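Hypothetical protein (Enterococcus faecalis, PDB 2OX7) is of unknown function but belongs to the YopX protein family and assembles from several copies of a chain rich in antiparallel beta-sheet. Local coordinates at residues Ile32-Phe38 with Ile51-Thr57. Sequence-based numbering, arbitrary orientation.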
# COMPACT_ATOMS: atom_id res chain seq x y z
N ILE A 32 -8.89 19.83 23.46
CA ILE A 32 -9.50 20.63 24.52
C ILE A 32 -9.49 22.13 24.19
O ILE A 32 -10.18 22.92 24.84
CB ILE A 32 -8.89 20.33 25.91
CG1 ILE A 32 -7.38 20.62 25.95
CG2 ILE A 32 -9.22 18.88 26.33
CD1 ILE A 32 -6.76 20.63 27.38
N ALA A 33 -8.73 22.50 23.16
CA ALA A 33 -8.70 23.89 22.70
C ALA A 33 -8.39 23.98 21.22
O ALA A 33 -7.88 23.03 20.61
CB ALA A 33 -7.69 24.73 23.51
N ILE A 34 -8.67 25.15 20.66
CA ILE A 34 -8.27 25.45 19.30
C ILE A 34 -7.82 26.90 19.21
O ILE A 34 -8.51 27.82 19.68
CB ILE A 34 -9.40 25.08 18.29
CG1 ILE A 34 -8.89 25.17 16.85
CG2 ILE A 34 -10.68 25.89 18.51
CD1 ILE A 34 -9.83 24.46 15.86
N ILE A 35 -6.65 27.09 18.63
CA ILE A 35 -6.18 28.42 18.26
C ILE A 35 -6.44 28.65 16.78
O ILE A 35 -5.93 27.91 15.92
CB ILE A 35 -4.67 28.57 18.54
CG1 ILE A 35 -4.40 28.39 20.05
CG2 ILE A 35 -4.16 29.91 18.02
CD1 ILE A 35 -2.93 28.42 20.46
N THR A 36 -7.24 29.67 16.47
CA THR A 36 -7.53 30.00 15.08
C THR A 36 -6.61 31.09 14.52
O THR A 36 -6.35 31.11 13.31
CB THR A 36 -9.02 30.34 14.86
OG1 THR A 36 -9.45 31.28 15.84
CG2 THR A 36 -9.87 29.10 14.99
N ASP A 37 -6.12 31.98 15.39
CA ASP A 37 -5.13 33.02 15.03
C ASP A 37 -4.16 33.24 16.17
O ASP A 37 -4.55 33.22 17.34
CB ASP A 37 -5.78 34.39 14.72
CG ASP A 37 -6.78 34.32 13.61
OD1 ASP A 37 -6.44 34.72 12.47
OD2 ASP A 37 -7.92 33.86 13.87
N PHE A 38 -2.90 33.48 15.84
CA PHE A 38 -1.91 33.90 16.81
C PHE A 38 -0.83 34.74 16.13
O PHE A 38 -0.62 34.65 14.92
CB PHE A 38 -1.25 32.68 17.49
CG PHE A 38 -0.25 31.99 16.63
CD1 PHE A 38 1.07 32.40 16.62
CD2 PHE A 38 -0.65 30.97 15.77
CE1 PHE A 38 2.01 31.79 15.81
CE2 PHE A 38 0.29 30.35 14.94
CZ PHE A 38 1.62 30.76 14.95
N ILE A 51 -2.28 34.92 21.59
CA ILE A 51 -3.39 34.17 21.02
C ILE A 51 -4.54 35.09 20.66
O ILE A 51 -5.16 35.72 21.53
CB ILE A 51 -3.87 33.08 21.99
CG1 ILE A 51 -2.74 32.08 22.25
CG2 ILE A 51 -5.13 32.38 21.46
CD1 ILE A 51 -3.03 31.08 23.37
N GLY A 52 -4.80 35.18 19.35
CA GLY A 52 -5.93 35.94 18.83
C GLY A 52 -7.21 35.15 19.03
O GLY A 52 -7.65 34.94 20.15
N SER A 53 -7.80 34.71 17.93
CA SER A 53 -9.00 33.90 18.00
C SER A 53 -8.73 32.50 18.56
O SER A 53 -7.71 31.88 18.25
CB SER A 53 -9.65 33.80 16.62
OG SER A 53 -10.96 34.35 16.66
N TYR A 54 -9.66 32.02 19.37
CA TYR A 54 -9.53 30.71 19.99
C TYR A 54 -10.86 30.22 20.52
O TYR A 54 -11.86 30.97 20.53
CB TYR A 54 -8.49 30.76 21.13
CG TYR A 54 -9.00 31.42 22.41
CD1 TYR A 54 -9.44 30.65 23.48
CD2 TYR A 54 -9.06 32.81 22.52
CE1 TYR A 54 -9.92 31.25 24.66
CE2 TYR A 54 -9.54 33.43 23.71
CZ TYR A 54 -9.97 32.63 24.76
OH TYR A 54 -10.45 33.20 25.93
N ASP A 55 -10.88 28.97 20.97
CA ASP A 55 -12.00 28.43 21.71
C ASP A 55 -11.52 27.28 22.58
O ASP A 55 -10.50 26.66 22.27
CB ASP A 55 -13.11 27.96 20.78
CG ASP A 55 -14.48 27.99 21.44
OD1 ASP A 55 -14.54 28.24 22.67
OD2 ASP A 55 -15.50 27.78 20.74
N THR A 56 -12.22 26.99 23.66
CA THR A 56 -11.82 25.87 24.52
C THR A 56 -13.01 24.99 24.89
O THR A 56 -14.16 25.38 24.68
CB THR A 56 -11.01 26.28 25.80
OG1 THR A 56 -11.90 26.42 26.92
CG2 THR A 56 -10.21 27.57 25.59
N THR A 57 -12.72 23.81 25.42
CA THR A 57 -13.76 22.83 25.70
C THR A 57 -14.56 23.17 26.96
O THR A 57 -15.61 22.56 27.23
CB THR A 57 -13.17 21.41 25.81
OG1 THR A 57 -14.23 20.45 25.75
CG2 THR A 57 -12.37 21.25 27.10
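Start at Ile-32, whose carbonyl O accepts a hydrogen bond from Thr-57 N at 2.8 Å, while its CB meets Thr-57 CG2 at 3.8 Å. On its other edge, Ile-32 shares Leu-24 of strand 21-25 with Ala-33, a classic beta bulge. Ala-33 then sits in a non-hydrogen-bonded pair with Thr-56, the two CA atoms 4.1 Å apart, and its CA leans on Asp-55 O at 3.3 Å in a CA-H...O contact. Ile-34 and Asp-55 form the hydrogen-bonded pair, with Ile-34 N to Asp-55 O and Asp-55 N to Ile-34 O both 2.9 Å. Their side chains share the sheet face where Phe-63 packs, and the Asp-55 carboxylate is held by Tyr-65 and Trp-60. Ile-35 pairs with Tyr-54 and returns to the face of Ala-33; its CD1 touches Ile-51 CD1 at 3.9 Å. That face meets the second subunit: Ile-49 of that chain packs on Ile-35, and its Ser-47 hydrogen-bonds with the hydroxyls of Tyr-54 and Thr-56.

At Thr-36 the regular ladder breaks. Ser-53 O accepts hydrogen bonds from both Thr-36 N at 2.9 Å and Asp-37 N at 3.3 Å, so one carbonyl serves two successive amides. Asp-37 O then accepts one from Gly-52 N at 2.8 Å, and pairing resumes with Phe-38 opposite Ile-51, CA to CA 4.5 Å. Strand segments 32-35 and 54-56 run at 176°, antiparallel, within the beta hairpin of strands 31-41 and 46-56, interrupted midway by an irregularity and carrying a subunit interface on one face.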